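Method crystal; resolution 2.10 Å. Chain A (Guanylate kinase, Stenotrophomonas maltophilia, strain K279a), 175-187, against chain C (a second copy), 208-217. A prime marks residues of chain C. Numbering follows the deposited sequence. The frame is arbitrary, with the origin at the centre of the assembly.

Chain A 175-187: HFNEFDYVIVNEV
Chain C (208-217) AQKVRHAGLI

Chain A runs from a short 3-10 segment through Asn177 and Glu178, by way of a two-residue loop, into an extended strand, 181-184, and then a loop ending at Val187, the N-cap of a following helix. In the 3-10 segment phi/psi stay near -60 to -80°/-30 to -4°, with Glu178 N hydrogen-bonded to His175 O (3.2 Å) and Phe179 N to Phe176 O (3.2 Å); Phe179 (-105/152°) is extended, Asp180 (-73/-38°) turns the loop, and the strand follows from Tyr181 (-128/154°) to Val184 (-98/120°). Chain C presents two helical pieces, 208-212 and 214-217, joined at His213′ (-118/29°), which leaves helical phi/psi and serves as N-cap of the second piece. Arg212′ N to Ala208′ O (3.0 Å) and His213′ N to Gln209′ O (2.8 Å) close the first piece, and Ile217′ N to His213′ O (2.9 Å) ties down the second. Val182 CA lies 6.4 Å from Gln209′ CA, Val184 CA 8.5 Å from His213′ CA, and Phe176 CA 9.4 Å from Ile217′ CA. Alternation along the strand turns the CA-to-CB bonds of Val182 and Val184 (both chi1 t) toward chain C and that of Ile183 away.

Gln209′ (chi1 m, chi2 m, chi3 62°) reaches the strand backbone: its NE2 donates to Val182 O at 2.9 Å, almost linearly (173°), while the CB atoms of Val182 and Gln209′ approach to 3.9 Å. Arg212′ NH1 donates to Gln209′ OE1 (2.7 Å), so both ends of the amide are engaged. A water accepts from Val184 N (3.0 Å) and, weakly, from Gln209′ NE2 (3.4 Å), bridging the two chains.

Val184 is wedged against two residues. Its CG2 sits 3.5 Å from the His213′ ring centroid (chi1 m, chi2 -75°), only 9° off the normal, a CH-pi contact over one face; its CG1 packs 3.6 Å from Leu216′ CD2 (chi1 t, chi2 p). Glu186 OE2 comes within 4.0 Å of His213′ CE1.

At the other end, Phe176 (chi1 83°, chi2 -81°) meets Lys210′ at its ring edge, CE2 to CG 3.6 Å, and Ile217′ (chi1 m, chi2 t) through CE1 to CG2 at 3.9 Å. The CA-to-CB bond of Lys210′ points sideways to chain A, but the side chain (m, t, p, t), bent at chi3, brings its end nearer, and its NZ donates to Asn177 OD1 (2.9 Å; Asn177 chi1 t, chi2 61°). The aliphatic part thus packs against the ring edge of Phe176 while the ammonium finds a polar partner. The two stretches together bury 441 Å².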

ATOM      1  N   HIS A 175     -20.747  -1.773   1.261  1.00 40.75           N
ATOM      2  CA  HIS A 175     -19.973  -1.492   0.057  1.00 35.47           C
ATOM      3  C   HIS A 175     -18.478  -1.442   0.315  1.00 36.67           C
ATOM      4  O   HIS A 175     -17.746  -0.888  -0.509  1.00 33.87           O
ATOM      5  CB  HIS A 175     -20.426  -0.175  -0.569  1.00 40.70           C
ATOM      6  CG  HIS A 175     -21.799  -0.220  -1.162  1.00 35.17           C
ATOM      7  ND1 HIS A 175     -22.030  -0.547  -2.478  1.00 37.31           N
ATOM      8  CD2 HIS A 175     -23.017  -0.043  -0.600  1.00 34.98           C
ATOM      9  CE1 HIS A 175     -23.327  -0.520  -2.717  1.00 36.22           C
ATOM     10  NE2 HIS A 175     -23.950  -0.232  -1.589  1.00 41.42           N
ATOM     11  N   PHE A 176     -18.015  -1.953   1.463  1.00 31.16           N
ATOM     12  CA  PHE A 176     -16.592  -1.895   1.790  1.00 33.53           C
ATOM     13  C   PHE A 176     -15.748  -2.597   0.742  1.00 33.17           C
ATOM     14  O   PHE A 176     -14.579  -2.251   0.554  1.00 32.69           O
ATOM     15  CB  PHE A 176     -16.329  -2.536   3.165  1.00 25.59           C
ATOM     16  CG  PHE A 176     -16.201  -4.035   3.100  1.00 26.13           C
ATOM     17  CD1 PHE A 176     -17.336  -4.828   3.057  1.00 27.73           C
ATOM     18  CD2 PHE A 176     -14.957  -4.644   3.009  1.00 27.88           C
ATOM     19  CE1 PHE A 176     -17.250  -6.204   2.948  1.00 28.19           C
ATOM     20  CE2 PHE A 176     -14.857  -6.019   2.890  1.00 26.70           C
ATOM     21  CZ  PHE A 176     -16.000  -6.804   2.862  1.00 32.56           C
ATOM     22  N   ASN A 177     -16.293  -3.620   0.097  1.00 34.43           N
ATOM     23  CA  ASN A 177     -15.502  -4.404  -0.841  1.00 39.11           C
ATOM     24  C   ASN A 177     -15.049  -3.607  -2.054  1.00 30.63           C
ATOM     25  O   ASN A 177     -14.191  -4.089  -2.793  1.00 29.93           O
ATOM     26  CB  ASN A 177     -16.280  -5.635  -1.307  1.00 27.57           C
ATOM     27  CG  ASN A 177     -15.392  -6.690  -1.868  1.00 27.85           C
ATOM     28  OD1 ASN A 177     -14.527  -7.213  -1.183  1.00 35.28           O
ATOM     29  ND2 ASN A 177     -15.585  -7.007  -3.149  1.00 41.48           N
ATOM     30  N   GLU A 178     -15.586  -2.413  -2.285  1.00 36.97           N
ATOM     31  CA  GLU A 178     -15.177  -1.628  -3.441  1.00 40.70           C
ATOM     32  C   GLU A 178     -13.845  -0.906  -3.239  1.00 43.97           C
ATOM     33  O   GLU A 178     -13.333  -0.304  -4.192  1.00 35.12           O
ATOM     34  CB  GLU A 178     -16.286  -0.633  -3.790  1.00 39.39           C
ATOM     35  CG  GLU A 178     -17.555  -1.346  -4.210  1.00 49.77           C
ATOM     36  CD  GLU A 178     -18.810  -0.532  -4.015  1.00 46.84           C
ATOM     37  OE1 GLU A 178     -18.703   0.694  -3.852  1.00 41.18           O
ATOM     38  OE2 GLU A 178     -19.914  -1.131  -4.040  1.00 42.03           O
ATOM     39  N   PHE A 179     -13.252  -1.001  -2.052  1.00 25.27           N
ATOM     40  CA  PHE A 179     -12.098  -0.207  -1.670  1.00 31.54           C
ATOM     41  C   PHE A 179     -10.812  -1.032  -1.689  1.00 31.47           C
ATOM     42  O   PHE A 179     -10.832  -2.257  -1.519  1.00 28.42           O
ATOM     43  CB  PHE A 179     -12.353   0.426  -0.294  1.00 27.14           C
ATOM     44  CG  PHE A 179     -13.430   1.492  -0.329  1.00 29.31           C
ATOM     45  CD1 PHE A 179     -14.774   1.140  -0.414  1.00 28.58           C
ATOM     46  CD2 PHE A 179     -13.103   2.832  -0.343  1.00 27.24           C
ATOM     47  CE1 PHE A 179     -15.768   2.109  -0.480  1.00 26.74           C
ATOM     48  CE2 PHE A 179     -14.099   3.821  -0.406  1.00 26.32           C
ATOM     49  CZ  PHE A 179     -15.426   3.457  -0.482  1.00 31.35           C
ATOM     50  N   ASP A 180      -9.680  -0.352  -1.942  1.00 26.72           N
ATOM     51  CA  ASP A 180      -8.414  -1.086  -2.079  1.00 28.08           C
ATOM     52  C   ASP A 180      -7.910  -1.601  -0.734  1.00 31.37           C
ATOM     53  O   ASP A 180      -7.325  -2.692  -0.652  1.00 36.78           O
ATOM     54  CB  ASP A 180      -7.349  -0.201  -2.709  1.00 27.92           C
ATOM     55  CG  ASP A 180      -7.788   0.361  -4.063  1.00 42.27           C
ATOM     56  OD1 ASP A 180      -8.128  -0.451  -4.947  1.00 38.75           O
ATOM     57  OD2 ASP A 180      -7.760   1.600  -4.236  1.00 44.55           O
ATOM     58  N   TYR A 181      -8.086  -0.814   0.314  1.00 27.71           N
ATOM     59  CA  TYR A 181      -7.533  -1.120   1.631  1.00 22.09           C
ATOM     60  C   TYR A 181      -8.646  -1.050   2.653  1.00 27.54           C
ATOM     61  O   TYR A 181      -9.645  -0.355   2.453  1.00 29.15           O
ATOM     62  CB  TYR A 181      -6.429  -0.137   2.053  1.00 22.14           C
ATOM     63  CG  TYR A 181      -5.265  -0.147   1.117  1.00 39.10           C
ATOM     64  CD1 TYR A 181      -4.214  -1.041   1.287  1.00 35.01           C
ATOM     65  CD2 TYR A 181      -5.231   0.716   0.040  1.00 29.36           C
ATOM     66  CE1 TYR A 181      -3.147  -1.060   0.398  1.00 38.14           C
ATOM     67  CE2 TYR A 181      -4.184   0.715  -0.836  1.00 38.47           C
ATOM     68  CZ  TYR A 181      -3.142  -0.166  -0.660  1.00 39.89           C
ATOM     69  OH  TYR A 181      -2.117  -0.146  -1.576  1.00 40.38           O
ATOM     70  N   VAL A 182      -8.467  -1.794   3.743  1.00 31.70           N
ATOM     71  CA  VAL A 182      -9.411  -1.799   4.843  1.00 27.00           C
ATOM     72  C   VAL A 182      -8.601  -1.634   6.114  1.00 28.28           C
ATOM     73  O   VAL A 182      -7.610  -2.342   6.306  1.00 30.13           O
ATOM     74  CB  VAL A 182     -10.251  -3.090   4.864  1.00 28.05           C
ATOM     75  CG1 VAL A 182     -11.130  -3.143   6.095  1.00 24.64           C
ATOM     76  CG2 VAL A 182     -11.121  -3.168   3.574  1.00 23.39           C
ATOM     77  N   ILE A 183      -8.954  -0.638   6.921  1.00 29.19           N
ATOM     78  CA  ILE A 183      -8.354  -0.420   8.236  1.00 33.87           C
ATOM     79  C   ILE A 183      -9.423  -0.679   9.287  1.00 34.66           C
ATOM     80  O   ILE A 183     -10.531  -0.145   9.182  1.00 36.89           O
ATOM     81  CB  ILE A 183      -7.798   1.008   8.369  1.00 34.89           C
ATOM     82  CG1 ILE A 183      -6.642   1.239   7.381  1.00 33.29           C
ATOM     83  CG2 ILE A 183      -7.383   1.302   9.820  1.00 33.73           C
ATOM     84  CD1 ILE A 183      -6.123   2.717   7.386  1.00 29.29           C
ATOM     85  N   VAL A 184      -9.114  -1.511  10.280  1.00 42.05           N
ATOM     86  CA  VAL A 184      -9.988  -1.683  11.436  1.00 30.58           C
ATOM     87  C   VAL A 184      -9.458  -0.801  12.557  1.00 34.91           C
ATOM     88  O   VAL A 184      -8.320  -0.975  13.013  1.00 40.47           O
ATOM     89  CB  VAL A 184     -10.084  -3.152  11.874  1.00 37.23           C
ATOM     90  CG1 VAL A 184     -11.030  -3.277  13.049  1.00 36.64           C
ATOM     91  CG2 VAL A 184     -10.543  -4.035  10.738  1.00 29.68           C
ATOM     92  N   ASN A 185     -10.290   0.143  13.012  1.00 35.44           N
ATOM     93  CA  ASN A 185      -9.880   1.153  13.984  1.00 39.70           C
ATOM     94  C   ASN A 185     -10.040   0.582  15.393  1.00 36.24           C
ATOM     95  O   ASN A 185     -10.964   0.913  16.139  1.00 54.07           O
ATOM     96  CB  ASN A 185     -10.694   2.431  13.790  1.00 39.06           C
ATOM     97  CG  ASN A 185     -10.358   3.493  14.822  1.00 45.26           C
ATOM     98  OD1 ASN A 185      -9.282   3.471  15.422  1.00 40.13           O
ATOM     99  ND2 ASN A 185     -11.273   4.424  15.037  1.00 44.37           N
ATOM    100  N   GLU A 186      -9.109  -0.294  15.763  1.00 42.24           N
ATOM    101  CA  GLU A 186      -9.087  -0.829  17.127  1.00 41.19           C
ATOM    102  C   GLU A 186      -8.271   0.058  18.057  1.00 48.12           C
ATOM    103  O   GLU A 186      -8.765   0.496  19.102  1.00 63.78           O
ATOM    104  CB  GLU A 186      -8.525  -2.257  17.136  1.00 55.29           C
ATOM    105  CG  GLU A 186      -9.372  -3.288  16.402  1.00 60.66           C
ATOM    106  CD  GLU A 186      -8.752  -4.683  16.415  1.00 68.95           C
ATOM    107  OE1 GLU A 186      -8.650  -5.281  17.513  1.00 72.39           O
ATOM    108  OE2 GLU A 186      -8.350  -5.169  15.330  1.00 63.12           O
ATOM    109  N   VAL A 187      -7.012   0.307  17.709  1.00 41.67           N
ATOM    110  CA  VAL A 187      -6.144   1.193  18.480  1.00 56.13           C
ATOM    111  C   VAL A 187      -5.901   2.435  17.636  1.00 55.19           C
ATOM    112  O   VAL A 187      -5.444   2.324  16.491  1.00 50.31           O
ATOM    113  CB  VAL A 187      -4.809   0.518  18.844  1.00 53.18           C
ATOM    114  CG1 VAL A 187      -3.944   1.476  19.670  1.00 49.24           C
ATOM    115  CG2 VAL A 187      -5.032  -0.835  19.551  1.00 47.11           C
TER
ATOM    116  N   ALA C 208      -6.842  -9.591   1.953  1.00 35.47           N
ATOM    117  CA  ALA C 208      -6.251 -10.100   3.188  1.00 38.66           C
ATOM    118  C   ALA C 208      -7.126  -9.749   4.386  1.00 36.55           C
ATOM    119  O   ALA C 208      -7.368 -10.592   5.257  1.00 40.30           O
ATOM    120  CB  ALA C 208      -4.836  -9.542   3.365  1.00 25.88           C
ATOM    121  N   GLN C 209      -7.651  -8.522   4.417  1.00 32.25           N
ATOM    122  CA  GLN C 209      -8.435  -8.090   5.566  1.00 36.56           C
ATOM    123  C   GLN C 209      -9.789  -8.795   5.628  1.00 36.87           C
ATOM    124  O   GLN C 209     -10.330  -9.001   6.718  1.00 35.26           O
ATOM    125  CB  GLN C 209      -8.610  -6.576   5.527  1.00 32.88           C
ATOM    126  CG  GLN C 209      -7.311  -5.784   5.781  1.00 31.93           C
ATOM    127  CD  GLN C 209      -6.862  -5.805   7.231  1.00 33.76           C
ATOM    128  OE1 GLN C 209      -6.565  -6.859   7.774  1.00 39.73           O
ATOM    129  NE2 GLN C 209      -6.822  -4.632   7.865  1.00 29.53           N
ATOM    130  N   LYS C 210     -10.354  -9.165   4.477  1.00 32.07           N
ATOM    131  CA  LYS C 210     -11.613  -9.906   4.461  1.00 34.29           C
ATOM    132  C   LYS C 210     -11.481 -11.254   5.161  1.00 40.74           C
ATOM    133  O   LYS C 210     -12.446 -11.750   5.751  1.00 43.27           O
ATOM    134  CB  LYS C 210     -12.086 -10.110   3.027  1.00 38.18           C
ATOM    135  CG  LYS C 210     -12.721  -8.871   2.422  1.00 37.68           C
ATOM    136  CD  LYS C 210     -12.864  -9.029   0.916  1.00 40.87           C
ATOM    137  CE  LYS C 210     -13.996  -9.963   0.543  1.00 40.65           C
ATOM    138  NZ  LYS C 210     -14.061 -10.070  -0.971  1.00 41.21           N
ATOM    139  N   VAL C 211     -10.320 -11.895   5.027  1.00 36.29           N
ATOM    140  CA  VAL C 211     -10.049 -13.151   5.718  1.00 44.26           C
ATOM    141  C   VAL C 211      -9.745 -12.891   7.187  1.00 47.56           C
ATOM    142  O   VAL C 211     -10.346 -13.492   8.088  1.00 49.38           O
ATOM    143  CB  VAL C 211      -8.890 -13.881   5.016  1.00 40.37           C
ATOM    144  CG1 VAL C 211      -8.476 -15.097   5.783  1.00 40.75           C
ATOM    145  CG2 VAL C 211      -9.296 -14.263   3.606  1.00 43.92           C
ATOM    146  N   ARG C 212      -8.808 -11.978   7.432  1.00 37.19           N
ATOM    147  CA  ARG C 212      -8.377 -11.645   8.783  1.00 40.61           C
ATOM    148  C   ARG C 212      -9.539 -11.167   9.649  1.00 46.74           C
ATOM    149  O   ARG C 212      -9.580 -11.447  10.855  1.00 45.09           O
ATOM    150  CB  ARG C 212      -7.287 -10.577   8.698  1.00 46.62           C
ATOM    151  CG  ARG C 212      -6.597 -10.246   9.990  1.00 45.44           C
ATOM    152  CD  ARG C 212      -5.435  -9.282   9.722  1.00 49.68           C
ATOM    153  NE  ARG C 212      -4.324  -9.872   8.973  1.00 50.48           N
ATOM    154  CZ  ARG C 212      -3.926  -9.500   7.757  1.00 46.05           C
ATOM    155  NH1 ARG C 212      -4.542  -8.511   7.105  1.00 37.52           N
ATOM    156  NH2 ARG C 212      -2.885 -10.109   7.195  1.00 41.06           N
ATOM    157  N   HIS C 213     -10.496 -10.449   9.062  1.00 34.85           N
ATOM    158  CA  HIS C 213     -11.589  -9.881   9.844  1.00 42.37           C
ATOM    159  C   HIS C 213     -12.956 -10.417   9.423  1.00 44.57           C
ATOM    160  O   HIS C 213     -13.972  -9.744   9.611  1.00 42.57           O
ATOM    161  CB  HIS C 213     -11.565  -8.355   9.756  1.00 39.73           C
ATOM    162  CG  HIS C 213     -10.309  -7.751  10.290  1.00 46.05           C
ATOM    163  ND1 HIS C 213     -10.052  -7.663  11.642  1.00 44.81           N
ATOM    164  CD2 HIS C 213      -9.259  -7.163   9.666  1.00 42.69           C
ATOM    165  CE1 HIS C 213      -8.887  -7.070  11.828  1.00 43.76           C
ATOM    166  NE2 HIS C 213      -8.389  -6.748  10.647  1.00 48.52           N
ATOM    167  N   ALA C 214     -12.997 -11.652   8.903  1.00 46.87           N
ATOM    168  CA  ALA C 214     -14.246 -12.228   8.409  1.00 44.98           C
ATOM    169  C   ALA C 214     -15.343 -12.161   9.463  1.00 46.73           C
ATOM    170  O   ALA C 214     -16.475 -11.758   9.172  1.00 45.57           O
ATOM    171  CB  ALA C 214     -14.020 -13.678   7.957  1.00 38.95           C
ATOM    172  N   GLY C 215     -15.024 -12.538  10.703  1.00 47.06           N
ATOM    173  CA  GLY C 215     -16.040 -12.511  11.745  1.00 46.41           C
ATOM    174  C   GLY C 215     -16.536 -11.107  12.045  1.00 45.62           C
ATOM    175  O   GLY C 215     -17.743 -10.867  12.127  1.00 46.36           O
ATOM    176  N   LEU C 216     -15.615 -10.150  12.176  1.00 39.42           N
ATOM    177  CA  LEU C 216     -16.022  -8.766  12.397  1.00 41.73           C
ATOM    178  C   LEU C 216     -16.906  -8.254  11.261  1.00 44.07           C
ATOM    179  O   LEU C 216     -17.926  -7.603  11.508  1.00 47.49           O
ATOM    180  CB  LEU C 216     -14.788  -7.874  12.553  1.00 40.21           C
ATOM    181  CG  LEU C 216     -15.078  -6.366  12.591  1.00 45.45           C
ATOM    182  CD1 LEU C 216     -15.901  -5.992  13.821  1.00 35.14           C
ATOM    183  CD2 LEU C 216     -13.795  -5.527  12.507  1.00 52.88           C
ATOM    184  N   ILE C 217     -16.534  -8.545  10.012  1.00 42.08           N
ATOM    185  CA  ILE C 217     -17.299  -8.054   8.866  1.00 35.71           C
ATOM    186  C   ILE C 217     -18.710  -8.631   8.855  1.00 42.76           C
ATOM    187  O   ILE C 217     -19.683  -7.916   8.585  1.00 48.49           O
ATOM    188  CB  ILE C 217     -16.556  -8.383   7.564  1.00 37.28           C
ATOM    189  CG1 ILE C 217     -15.276  -7.554   7.495  1.00 36.65           C
ATOM    190  CG2 ILE C 217     -17.469  -8.164   6.367  1.00 34.97           C
ATOM    191  CD1 ILE C 217     -14.303  -8.014   6.456  1.00 34.65           C
TER
HETATM  192  O   HOH W   1      -6.356  -2.598  10.562  1.00 32.89           O